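Side-chain contacts in inositol-3-phosphate synthase (Caenorhabditis elegans, PDB 1VKO), which binds nicotinamide-adenine-dinucleotide in a Rossmann-type domain of the synthase family it is named for, in an assembly of four copies: residues N219-E222 against H223-H226; F285-A288 against S289-G293; D201-A204 against S205-D209; S164-Y167 against E168-G171; T455-A458 against S459-Y463. All blocks are in the same frame, centred on the assembly; numbering follows the deposited sequence.

Contact 1 of 5, residues N219-E222 against H223-H226; sequences NKLE and HLEH
The imidazole of His-223 lies flat under the backbone oxygen of Asn-219, which sits above one ring face, over its centre, with Asn-219 O 3.4 Å from His-223 CG. The ring reaches this place because its CG stands beside the backbone N (chi1 -66°), a choice that folds it back toward the first turn of the helix. Its rim is polar: ND1 is hydrogen-bonded to Tyr-199 OH and NE2 to Pro-216 O, which together hold the ring against rotation and suit a histidine, with a nitrogen for each partner. The same Asn-219 O takes the backbone N of His-223 at 3.1 Å, the first i to i+4 bond of the helix. Asn-219 itself is the N-cap. Its OD1 accepts Glu-222 N at 3.1 Å, from above the amide carbonyl plane, and Leu-221 N more weakly; a short side chain ending in a carbonyl suits this duty. On another side of the helix the isobutyl groups of Leu-221 and Leu-224 cross obliquely, CD1 of Leu-221 resting 3.9 Å from CD2 of Leu-224. Lys-220 runs out nearly straight, and its NZ is bonded to the carbonyls of Glu-276 and Val-279. Together Lys-220 and Leu-224 seat this start of helix 220-238 against helix 281-291, both touching Ile-284, while His-223 and His-226 pack on the loop at Ile-215.

Contact 2 of 5, residues F285-A288 against S289-G293; sequences FAVA and SILEG
A Schellman motif ends helix 281-291, and in the turns just before it Ser-289 reaches back to Phe-285. In the motif Gly-293 N bonds to Ile-290 O at 2.8 Å and Ala-294 N bonds to Ser-289 O; Gly-293 adopts the positive phi of the C-prime position, where the lack of a side chain relieves the strain. Two turns before the glycine, Phe-285 O is gripped twice by the same residue. Ser-289 N approaches it nearly along the C=O axis, whereas Ser-289 OG donates at 2.6 Å from well above the carbonyl plane. Placing OG beside the backbone N (chi1 -54°) carries the hydroxyl back along the helix, so the buried hydroxyl finds an acceptor one turn back in its own helix; serine is small enough to do this. Val-287 and Leu-291 lie side by side and point the same way, and the gap between Val-287 CG1 and Leu-291 CD1 is only 3.4 Å, tighter than ordinary carbon contact. Glu-292 rests its CG 3.2 Å from Ala-288 O, while its carboxylate forms salt bridges with Arg-228 and Arg-232, a charged fringe where the helix stops. The small Ala-286 and Ala-288 allow close neighbours: Ala-286 and Ile-290 pack on Leu-309 of helix 307-316, Val-287 and Ala-288 on helix 220-238, and Ser-289 on Tyr-296 of strand 295-298. Phe-285 meets Trp-159 edge-to-face.

Contact 3 of 5, residues D201-A204 against S205-D209; sequences DFIA and SNQGD
Ala-204, Ser-205 and Gln-207 build this short turn, in which Gln-207 N donates to Ala-204 O at 3.0 Å, the i to i+3 bond of a 3-10 segment. With CG beside the backbone N (chi1 -55°), Gln-207 lays that carbon 3.3 Å from the same Ala-204 O, and a bend at chi2 (-72°) brings its amide round to Asn-206. Its aliphatic part crosses Ile-203 at about a right angle, with Gln-207 CB 3.9 Å from Ile-203 CD1; a chain greasy at its base and polar at its end fits both demands. The small methyl of Ala-204 lets the Asn-206 amide come beside it, Ala-204 CB to Asn-206 OD1 being 3.8 Å. Ser-205 opens the turn, and its backbone N is bonded to Glu-366. The two amides are joined to each other: Gln-207 NE2 donates to Asn-206 OD1 at 3.0 Å, nearly on the line of the acceptor's C=O, though the N-H is bent away (138°). Asn-206 ND2 meets Lys-362 O, and Gln-207 OE1 meets Asn-359 ND2. Each amide thus donates through its nitrogen and accepts through its oxygen, which fixes the flip of both and pins the loop to helix 359-363, while Ile-203 approaches the bound NAD.

Contact 4 of 5, residues S164-Y167 against E168-G171; sequences SNLY and EAMG
Glu-168 reaches back with an extended chain past the helix start, where OE1 accepts Asn-165 N at 3.1 Å through the anti lone pair, the one less often used by carboxylates. This is one half of a capping box; the other is Asn-165 OD1, which takes Glu-168 N at 3.0 Å from above the amide plane. OD1 also accepts Tyr-167 N, so one oxygen serves two amides at the helix start that have no earlier turn to pair with. Asparagine suits the position because, with CG lodged between the backbone N and carbonyl carbon (chi1 64°), its short side chain points at both. Amide and carboxylate planes are only 8° apart, and though Asn-165 ND2 lies 3.0 Å from Glu-168 OE1, the angle is too poor for a hydrogen bond. A negative carboxylate here would probably also be steadied by the helix dipole. Tyr-167 swings outward to bond Glu-182 through its hydroxyl, while Leu-166 and Met-170 both pack on Met-188 of helix 178-188. Ala-169 faces helix 87-100 at Ser-90, where a methyl leaves room for close approach. Beneath the cap, Leu-166 CD2 rests 4.1 Å from Ala-169 CB.

Contact 5 of 5, residues T455-A458 against S459-Y463; sequences TELA and SRVSY
Ser-459, the first residue beyond helix 440-458, still obeys the helical pattern, its N bonding to Thr-455 O at 2.9 Å. Its hydroxyl turns back as well, OG donating to Glu-456 O at 2.7 Å, so a compact serine gives a late helix carbonyl a donor. Arg-460 comes next and carries the salt bridge. Its N bonds to Leu-457 O, and its chain bends at chi3 (-74°) to bring the guanidinium side-on against the Glu-456 carboxylate, the two planes only 11° apart. NE lies between both oxygens, 3.0 Å from Glu-456 OE1 and 3.1 Å from Glu-456 OE2, while NH2 meets Glu-456 OE1 at 2.9 Å from its syn side. Over one face of the guanidinium lies Leu-457 CD1, 4.1 Å from Arg-460 NH1, shielding the pair with hydrocarbon. Val-461 then closes a type I turn that began at Ala-458, its N reaching Ala-458 O at 3.1 Å; a water donates to that same Ala-458 O and to Val-461 O. From here strand 461-464 departs: Ser-462 pairs with Lys-69 of strand 56-71, and Tyr-463 OH bonds to Gln-528 of the second subunit. The salt bridge is buried, yet well provided for: Arg-460 also bonds to the carbonyls of Val-71 and Pro-147, and Glu-456 OE2 to Arg-75 N. Several partners for each charge would probably offset the cost of burial, and they tie the turn to Val-71 at the end of strand 56-71, to Arg-75 and to Pro-147.

Overall arrangement
Contacts 1 and 2 are the pair that touch: Leu-224 CD1 packs 3.6 Å from Val-287 CG1, joining helices 220-238 and 281-291, with centres 12 Å apart. Four contacts lie at graded distances from the bound NAD. In contact 3 the side chain of Ile-203 is about 4 Å from the NAD. In contact 2 the side chain of Phe-285 is about 5 Å from the NAD. The side chain of Ala-169 in contact 4 is about 7 Å from the NAD, and that of His-223 in contact 1 about 10 Å. Contacts 3 and 4 do not touch; their nearest atoms are about 9 Å apart. Contact 5 stands apart, its centre 37 Å from that of contact 3 across the chain's centre, and leads toward the second subunit.

Contact 1 of 5, residues N219-E222 against H223-H226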
loop_
_atom_site.group_PDB
_atom_site.type_symbol
_atom_site.label_atom_id
_atom_site.label_comp_id
_atom_site.label_asym_id
_atom_site.label_seq_id
_atom_site.Cartn_x
_atom_site.Cartn_y
_atom_site.Cartn_z
ATOM N N ASN A 219 -36.529 2.362 36.680
ATOM C CA ASN A 219 -36.396 1.243 37.597
ATOM C C ASN A 219 -35.823 0.083 36.802
ATOM O O ASN A 219 -36.501 -0.447 35.914
ATOM C CB ASN A 219 -37.770 0.874 38.184
ATOM C CG ASN A 219 -37.694 -0.164 39.313
ATOM O OD1 ASN A 219 -36.998 -1.190 39.217
ATOM N ND2 ASN A 219 -38.457 0.084 40.378
ATOM N N LYS A 220 -34.594 -0.291 37.136
ATOM C CA LYS A 220 -33.820 -1.288 36.394
ATOM C C LYS A 220 -34.317 -2.707 36.626
ATOM O O LYS A 220 -34.089 -3.602 35.782
ATOM C CB LYS A 220 -32.300 -1.192 36.723
ATOM C CG LYS A 220 -31.720 0.183 36.412
ATOM C CD LYS A 220 -30.189 0.318 36.516
ATOM C CE LYS A 220 -29.737 1.724 36.085
ATOM N NZ LYS A 220 -28.240 1.809 35.942
ATOM N N LEU A 221 -34.968 -2.924 37.769
ATOM C CA LEU A 221 -35.559 -4.235 38.082
ATOM C C LEU A 221 -36.846 -4.453 37.295
ATOM O O LEU A 221 -37.124 -5.572 36.841
ATOM C CB LEU A 221 -35.806 -4.426 39.586
ATOM C CG LEU A 221 -36.546 -5.724 39.979
ATOM C CD1 LEU A 221 -35.638 -6.957 39.819
ATOM C CD2 LEU A 221 -37.084 -5.642 41.403
ATOM N N GLU A 222 -37.629 -3.396 37.107
ATOM C CA GLU A 222 -38.748 -3.499 36.182
ATOM C C GLU A 222 -38.242 -3.753 34.781
ATOM O O GLU A 222 -38.809 -4.567 34.068
ATOM C CB GLU A 222 -39.567 -2.250 36.187
ATOM C CG GLU A 222 -40.473 -2.109 37.389
ATOM C CD GLU A 222 -41.762 -1.427 37.000
ATOM O OE1 GLU A 222 -41.655 -0.361 36.333
ATOM O OE2 GLU A 222 -42.852 -1.974 37.330
ATOM N N HIS A 223 -37.125 -3.111 34.408
ATOM C CA HIS A 223 -36.504 -3.387 33.116
ATOM C C HIS A 223 -36.101 -4.835 32.980
ATOM O O HIS A 223 -36.417 -5.467 31.970
ATOM C CB HIS A 223 -35.359 -2.444 32.819
ATOM C CG HIS A 223 -35.809 -1.034 32.635
ATOM N ND1 HIS A 223 -35.008 0.053 32.915
ATOM C CD2 HIS A 223 -37.000 -0.531 32.236
ATOM C CE1 HIS A 223 -35.689 1.166 32.703
ATOM N NE2 HIS A 223 -36.900 0.839 32.289
ATOM N N LEU A 224 -35.454 -5.361 34.023
ATOM C CA LEU A 224 -35.028 -6.758 34.077
ATOM C C LEU A 224 -36.184 -7.697 33.819
ATOM O O LEU A 224 -36.065 -8.655 33.060
ATOM C CB LEU A 224 -34.398 -7.063 35.439
ATOM C CG LEU A 224 -34.108 -8.526 35.702
ATOM C CD1 LEU A 224 -33.198 -9.104 34.661
ATOM C CD2 LEU A 224 -33.467 -8.630 37.066
ATOM N N GLU A 225 -37.301 -7.404 34.464
ATOM C CA GLU A 225 -38.491 -8.217 34.373
ATOM C C GLU A 225 -39.113 -8.111 32.997
ATOM O O GLU A 225 -39.710 -9.063 32.514
ATOM C CB GLU A 225 -39.499 -7.762 35.426
ATOM C CG GLU A 225 -39.283 -8.389 36.792
ATOM C CD GLU A 225 -39.385 -9.901 36.771
ATOM O OE1 GLU A 225 -40.106 -10.479 35.911
ATOM O OE2 GLU A 225 -38.734 -10.520 37.621
ATOM N N HIS A 226 -38.973 -6.947 32.368
ATOM C CA HIS A 226 -39.617 -6.704 31.081
ATOM C C HIS A 226 -38.956 -7.560 30.016
ATOM O O HIS A 226 -39.647 -8.192 29.203
ATOM C CB HIS A 226 -39.496 -5.236 30.705
ATOM C CG HIS A 226 -40.179 -4.874 29.424
ATOM N ND1 HIS A 226 -41.276 -4.043 29.378
ATOM C CD2 HIS A 226 -39.908 -5.208 28.141
ATOM C CE1 HIS A 226 -41.647 -3.873 28.122
ATOM N NE2 HIS A 226 -40.831 -4.567 27.351
#

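Contact 2 of 5, residues F285-A288 against S289-G293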
loop_
_atom_site.group_PDB
_atom_site.type_symbol
_atom_site.label_atom_id
_atom_site.label_comp_id
_atom_site.label_asym_id
_atom_site.label_seq_id
_atom_site.Cartn_x
_atom_site.Cartn_y
_atom_site.Cartn_z
ATOM N N PHE A 285 -29.771 -7.249 30.080
ATOM C CA PHE A 285 -29.883 -8.352 29.142
ATOM C C PHE A 285 -29.129 -9.601 29.586
ATOM O O PHE A 285 -29.694 -10.670 29.569
ATOM C CB PHE A 285 -29.461 -7.953 27.732
ATOM C CG PHE A 285 -30.403 -7.033 27.056
ATOM C CD1 PHE A 285 -31.516 -7.549 26.374
ATOM C CD2 PHE A 285 -30.216 -5.649 27.097
ATOM C CE1 PHE A 285 -32.427 -6.681 25.719
ATOM C CE2 PHE A 285 -31.118 -4.754 26.435
ATOM C CZ PHE A 285 -32.244 -5.284 25.747
ATOM N N ALA A 286 -27.862 -9.505 29.986
ATOM C CA ALA A 286 -27.163 -10.748 30.338
ATOM C C ALA A 286 -27.932 -11.449 31.445
ATOM O O ALA A 286 -28.195 -12.663 31.359
ATOM C CB ALA A 286 -25.702 -10.499 30.729
ATOM N N VAL A 287 -28.333 -10.680 32.461
ATOM C CA VAL A 287 -29.150 -11.210 33.581
ATOM C C VAL A 287 -30.520 -11.765 33.143
ATOM O O VAL A 287 -30.890 -12.875 33.504
ATOM C CB VAL A 287 -29.230 -10.180 34.729
ATOM C CG1 VAL A 287 -30.152 -10.647 35.848
ATOM C CG2 VAL A 287 -27.842 -9.957 35.312
ATOM N N ALA A 288 -31.256 -11.031 32.320
ATOM C CA ALA A 288 -32.547 -11.531 31.849
ATOM C C ALA A 288 -32.428 -12.868 31.098
ATOM O O ALA A 288 -33.363 -13.678 31.094
ATOM C CB ALA A 288 -33.198 -10.517 30.992
ATOM N N SER A 289 -31.269 -13.072 30.466
ATOM C CA SER A 289 -30.994 -14.219 29.603
ATOM C C SER A 289 -30.752 -15.413 30.491
ATOM O O SER A 289 -31.414 -16.450 30.344
ATOM C CB SER A 289 -29.760 -13.970 28.713
ATOM O OG SER A 289 -29.913 -12.769 27.984
ATOM N N ILE A 290 -29.816 -15.243 31.419
ATOM C CA ILE A 290 -29.424 -16.312 32.308
ATOM C C ILE A 290 -30.607 -16.755 33.137
ATOM O O ILE A 290 -30.919 -17.939 33.156
ATOM C CB ILE A 290 -28.257 -15.886 33.220
ATOM C CG1 ILE A 290 -27.006 -15.646 32.389
ATOM C CG2 ILE A 290 -28.012 -16.952 34.268
ATOM C CD1 ILE A 290 -26.003 -14.711 33.076
ATOM N N LEU A 291 -31.283 -15.807 33.781
ATOM C CA LEU A 291 -32.446 -16.140 34.620
ATOM C C LEU A 291 -33.533 -16.909 33.883
ATOM O O LEU A 291 -34.241 -17.690 34.490
ATOM C CB LEU A 291 -33.010 -14.899 35.351
ATOM C CG LEU A 291 -31.971 -14.319 36.313
ATOM C CD1 LEU A 291 -32.402 -12.992 36.722
ATOM C CD2 LEU A 291 -31.809 -15.178 37.519
ATOM N N GLU A 292 -33.613 -16.721 32.568
ATOM C CA GLU A 292 -34.541 -17.473 31.701
ATOM C C GLU A 292 -33.948 -18.695 30.993
ATOM O O GLU A 292 -34.572 -19.249 30.082
ATOM C CB GLU A 292 -35.121 -16.540 30.651
ATOM C CG GLU A 292 -35.986 -15.442 31.231
ATOM C CD GLU A 292 -37.187 -16.002 31.971
ATOM O OE1 GLU A 292 -37.592 -17.144 31.639
ATOM O OE2 GLU A 292 -37.714 -15.308 32.878
ATOM N N GLY A 293 -32.745 -19.109 31.374
ATOM C CA GLY A 293 -32.147 -20.285 30.749
ATOM C C GLY A 293 -31.666 -20.126 29.309
ATOM O O GLY A 293 -31.287 -21.117 28.668
#

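Contact 3 of 5, residues D201-A204 against S205-D209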
loop_
_atom_site.group_PDB
_atom_site.type_symbol
_atom_site.label_atom_id
_atom_site.label_comp_id
_atom_site.label_asym_id
_atom_site.label_seq_id
_atom_site.Cartn_x
_atom_site.Cartn_y
_atom_site.Cartn_z
ATOM N N ASP A 201 -26.182 7.407 29.168
ATOM C CA ASP A 201 -24.835 7.456 29.739
ATOM C C ASP A 201 -23.877 6.274 29.438
ATOM O O ASP A 201 -22.637 6.392 29.651
ATOM C CB ASP A 201 -24.956 7.722 31.260
ATOM C CG ASP A 201 -26.282 7.122 31.901
ATOM O OD1 ASP A 201 -27.407 7.254 31.319
ATOM O OD2 ASP A 201 -26.282 6.507 33.010
ATOM N N PHE A 202 -24.400 5.154 28.928
ATOM C CA PHE A 202 -23.544 4.000 28.567
ATOM C C PHE A 202 -23.109 3.930 27.099
ATOM O O PHE A 202 -22.291 3.081 26.769
ATOM C CB PHE A 202 -24.139 2.640 29.037
ATOM C CG PHE A 202 -24.066 2.412 30.543
ATOM C CD1 PHE A 202 -25.026 2.933 31.384
ATOM C CD2 PHE A 202 -23.022 1.688 31.113
ATOM C CE1 PHE A 202 -24.948 2.777 32.781
ATOM C CE2 PHE A 202 -22.959 1.508 32.497
ATOM C CZ PHE A 202 -23.920 2.048 33.319
ATOM N N ILE A 203 -23.603 4.809 26.208
ATOM C CA ILE A 203 -23.102 4.832 24.795
ATOM C C ILE A 203 -22.744 6.237 24.324
ATOM O O ILE A 203 -22.864 7.181 25.122
ATOM C CB ILE A 203 -24.110 4.187 23.805
ATOM C CG1 ILE A 203 -25.326 5.071 23.602
ATOM C CG2 ILE A 203 -24.568 2.809 24.282
ATOM C CD1 ILE A 203 -26.529 4.315 23.071
ATOM N N ALA A 204 -22.298 6.394 23.057
ATOM C CA ALA A 204 -21.982 7.726 22.488
ATOM C C ALA A 204 -23.196 8.656 22.525
ATOM O O ALA A 204 -24.242 8.366 21.932
ATOM C CB ALA A 204 -21.482 7.605 21.072
ATOM N N SER A 205 -23.051 9.784 23.213
ATOM C CA SER A 205 -24.149 10.763 23.314
ATOM C C SER A 205 -24.794 11.126 21.945
ATOM O O SER A 205 -25.917 11.666 21.890
ATOM C CB SER A 205 -23.714 12.005 24.134
ATOM O OG SER A 205 -23.003 12.945 23.358
ATOM N N ASN A 206 -24.114 10.779 20.852
ATOM C CA ASN A 206 -24.637 11.069 19.514
ATOM C C ASN A 206 -25.815 10.160 19.033
ATOM O O ASN A 206 -26.367 10.344 17.932
ATOM C CB ASN A 206 -23.499 11.327 18.452
ATOM C CG ASN A 206 -22.620 10.095 18.169
ATOM O OD1 ASN A 206 -23.136 8.985 17.947
ATOM N ND2 ASN A 206 -21.275 10.301 18.138
ATOM N N GLN A 207 -26.224 9.242 19.911
ATOM C CA GLN A 207 -27.269 8.263 19.617
ATOM C C GLN A 207 -28.667 8.661 20.105
ATOM O O GLN A 207 -29.593 7.872 19.964
ATOM C CB GLN A 207 -26.907 6.874 20.206
ATOM C CG GLN A 207 -25.539 6.320 19.760
ATOM C CD GLN A 207 -25.542 5.885 18.305
ATOM O OE1 GLN A 207 -26.475 5.182 17.849
ATOM N NE2 GLN A 207 -24.511 6.302 17.567
ATOM N N GLY A 208 -28.806 9.875 20.654
ATOM C CA GLY A 208 -30.047 10.354 21.295
ATOM C C GLY A 208 -31.219 10.451 20.338
ATOM O O GLY A 208 -32.278 9.882 20.595
ATOM N N ASP A 209 -31.001 11.186 19.243
ATOM C CA ASP A 209 -31.885 11.246 18.060
ATOM C C ASP A 209 -32.503 9.909 17.591
ATOM O O ASP A 209 -33.655 9.884 17.137
ATOM C CB ASP A 209 -31.111 11.844 16.858
ATOM C CG ASP A 209 -31.384 13.332 16.635
ATOM O OD1 ASP A 209 -32.411 13.848 17.147
ATOM O OD2 ASP A 209 -30.629 14.054 15.933
#

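Contact 4 of 5, residues S164-Y167 against E168-G171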
loop_
_atom_site.group_PDB
_atom_site.type_symbol
_atom_site.label_atom_id
_atom_site.label_comp_id
_atom_site.label_asym_id
_atom_site.label_seq_id
_atom_site.Cartn_x
_atom_site.Cartn_y
_atom_site.Cartn_z
ATOM N N SER A 164 -37.478 1.596 13.554
ATOM C CA SER A 164 -37.392 1.297 12.128
ATOM C C SER A 164 -37.523 -0.186 11.864
ATOM O O SER A 164 -36.878 -1.000 12.547
ATOM C CB SER A 164 -36.064 1.778 11.567
ATOM O OG SER A 164 -35.953 3.179 11.725
ATOM N N ASN A 165 -38.348 -0.534 10.880
ATOM C CA ASN A 165 -38.534 -1.935 10.477
ATOM C C ASN A 165 -37.318 -2.378 9.671
ATOM O O ASN A 165 -36.632 -1.551 9.080
ATOM C CB ASN A 165 -39.804 -2.097 9.619
ATOM C CG ASN A 165 -39.711 -1.343 8.312
ATOM O OD1 ASN A 165 -39.003 -1.769 7.375
ATOM N ND2 ASN A 165 -40.376 -0.194 8.247
ATOM N N LEU A 166 -37.108 -3.685 9.596
ATOM C CA LEU A 166 -35.904 -4.261 9.036
ATOM C C LEU A 166 -35.683 -3.975 7.561
ATOM O O LEU A 166 -34.594 -4.235 7.037
ATOM C CB LEU A 166 -35.843 -5.770 9.333
ATOM C CG LEU A 166 -35.610 -6.141 10.802
ATOM C CD1 LEU A 166 -34.752 -7.367 10.940
ATOM C CD2 LEU A 166 -34.953 -5.013 11.577
ATOM N N TYR A 167 -36.706 -3.439 6.890
ATOM C CA TYR A 167 -36.540 -2.967 5.518
ATOM C C TYR A 167 -35.901 -1.580 5.514
ATOM O O TYR A 167 -34.900 -1.374 4.832
ATOM C CB TYR A 167 -37.861 -3.029 4.734
ATOM C CG TYR A 167 -37.853 -2.318 3.391
ATOM C CD1 TYR A 167 -37.073 -2.777 2.330
ATOM C CD2 TYR A 167 -38.615 -1.172 3.198
ATOM C CE1 TYR A 167 -37.075 -2.103 1.105
ATOM C CE2 TYR A 167 -38.624 -0.497 1.997
ATOM C CZ TYR A 167 -37.855 -0.958 0.952
ATOM O OH TYR A 167 -37.880 -0.261 -0.240
ATOM N N GLU A 168 -36.432 -0.650 6.308
ATOM C CA GLU A 168 -35.830 0.685 6.448
ATOM C C GLU A 168 -34.447 0.557 7.035
ATOM O O GLU A 168 -33.528 1.377 6.768
ATOM C CB GLU A 168 -36.631 1.534 7.414
ATOM C CG GLU A 168 -38.070 1.849 7.043
ATOM C CD GLU A 168 -38.788 2.620 8.160
ATOM O OE1 GLU A 168 -38.860 2.119 9.312
ATOM O OE2 GLU A 168 -39.274 3.739 7.896
ATOM N N ALA A 169 -34.315 -0.454 7.886
ATOM C CA ALA A 169 -33.061 -0.818 8.492
ATOM C C ALA A 169 -31.971 -1.241 7.466
ATOM O O ALA A 169 -30.796 -1.050 7.707
ATOM C CB ALA A 169 -33.321 -1.931 9.488
ATOM N N MET A 170 -32.373 -1.876 6.369
ATOM C CA MET A 170 -31.472 -2.267 5.291
ATOM C C MET A 170 -30.997 -1.076 4.456
ATOM O O MET A 170 -29.809 -1.012 4.029
ATOM C CB MET A 170 -32.174 -3.199 4.355
ATOM C CG MET A 170 -32.372 -4.588 4.845
ATOM S SD MET A 170 -32.967 -5.463 3.400
ATOM C CE MET A 170 -32.357 -7.020 3.943
ATOM N N GLY A 171 -31.927 -0.156 4.210
ATOM C CA GLY A 171 -31.647 1.070 3.498
ATOM C C GLY A 171 -30.680 1.915 4.296
ATOM O O GLY A 171 -29.781 2.565 3.730
#

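Contact 5 of 5, residues T455-A458 against S459-Y463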
loop_
_atom_site.group_PDB
_atom_site.type_symbol
_atom_site.label_atom_id
_atom_site.label_comp_id
_atom_site.label_asym_id
_atom_site.label_seq_id
_atom_site.Cartn_x
_atom_site.Cartn_y
_atom_site.Cartn_z
ATOM N N THR A 455 -22.762 -22.485 20.031
ATOM C CA THR A 455 -23.379 -22.494 21.359
ATOM C C THR A 455 -24.425 -23.605 21.510
ATOM O O THR A 455 -24.384 -24.359 22.478
ATOM C CB THR A 455 -23.986 -21.137 21.710
ATOM O OG1 THR A 455 -22.944 -20.161 21.804
ATOM C CG2 THR A 455 -24.562 -21.173 23.134
ATOM N N GLU A 456 -25.346 -23.694 20.549
ATOM C CA GLU A 456 -26.364 -24.742 20.553
ATOM C C GLU A 456 -25.714 -26.118 20.524
ATOM O O GLU A 456 -26.208 -27.055 21.154
ATOM C CB GLU A 456 -27.307 -24.595 19.363
ATOM C CG GLU A 456 -28.595 -25.399 19.471
ATOM C CD GLU A 456 -28.403 -26.878 19.217
ATOM O OE1 GLU A 456 -27.669 -27.221 18.264
ATOM O OE2 GLU A 456 -28.995 -27.711 19.959
ATOM N N LEU A 457 -24.613 -26.237 19.783
ATOM C CA LEU A 457 -23.879 -27.483 19.716
ATOM C C LEU A 457 -23.306 -27.782 21.088
ATOM O O LEU A 457 -23.479 -28.887 21.597
ATOM C CB LEU A 457 -22.774 -27.453 18.654
ATOM C CG LEU A 457 -21.698 -28.545 18.838
ATOM C CD1 LEU A 457 -22.278 -29.969 18.636
ATOM C CD2 LEU A 457 -20.485 -28.322 17.980
ATOM N N ALA A 458 -22.639 -26.814 21.705
ATOM C CA ALA A 458 -22.079 -27.063 23.030
ATOM C C ALA A 458 -23.187 -27.438 24.042
ATOM O O ALA A 458 -22.954 -28.202 25.005
ATOM C CB ALA A 458 -21.263 -25.867 23.503
ATOM N N SER A 459 -24.395 -26.910 23.814
ATOM C CA SER A 459 -25.513 -27.184 24.698
ATOM C C SER A 459 -25.899 -28.654 24.596
ATOM O O SER A 459 -26.645 -29.142 25.441
ATOM C CB SER A 459 -26.703 -26.260 24.410
ATOM O OG SER A 459 -27.612 -26.828 23.487
ATOM N N ARG A 460 -25.365 -29.344 23.577
ATOM C CA ARG A 460 -25.617 -30.775 23.304
ATOM C C ARG A 460 -24.488 -31.715 23.709
ATOM O O ARG A 460 -24.585 -32.927 23.542
ATOM C CB ARG A 460 -25.951 -31.014 21.824
ATOM C CG ARG A 460 -27.410 -30.737 21.497
ATOM C CD ARG A 460 -27.824 -31.096 20.059
ATOM N NE ARG A 460 -27.307 -30.131 19.089
ATOM C CZ ARG A 460 -26.458 -30.389 18.093
ATOM N NH1 ARG A 460 -25.990 -31.608 17.855
ATOM N NH2 ARG A 460 -26.086 -29.396 17.306
ATOM N N VAL A 461 -23.408 -31.172 24.233
ATOM C CA VAL A 461 -22.270 -32.006 24.599
ATOM C C VAL A 461 -22.193 -32.150 26.121
ATOM O O VAL A 461 -22.392 -31.178 26.850
ATOM C CB VAL A 461 -20.932 -31.431 24.035
ATOM C CG1 VAL A 461 -19.748 -32.307 24.427
ATOM C CG2 VAL A 461 -21.003 -31.264 22.514
ATOM N N SER A 462 -21.900 -33.362 26.586
ATOM C CA SER A 462 -21.546 -33.587 27.993
ATOM C C SER A 462 -20.409 -34.608 28.102
ATOM O O SER A 462 -20.106 -35.304 27.153
ATOM C CB SER A 462 -22.771 -34.049 28.779
ATOM O OG SER A 462 -23.289 -35.256 28.237
ATOM N N TYR A 463 -19.774 -34.686 29.264
ATOM C CA TYR A 463 -18.642 -35.600 29.452
ATOM C C TYR A 463 -18.639 -36.158 30.885
ATOM O O TYR A 463 -19.240 -35.583 31.779
ATOM C CB TYR A 463 -17.315 -34.876 29.136
ATOM C CG TYR A 463 -16.942 -33.847 30.173
ATOM C CD1 TYR A 463 -17.651 -32.651 30.283
ATOM C CD2 TYR A 463 -15.908 -34.082 31.064
ATOM C CE1 TYR A 463 -17.338 -31.722 31.243
ATOM C CE2 TYR A 463 -15.572 -33.144 32.037
ATOM C CZ TYR A 463 -16.290 -31.963 32.126
ATOM O OH TYR A 463 -15.977 -31.016 33.099
HETATM O O HOH W 1 -21.235 -28.895 27.165
#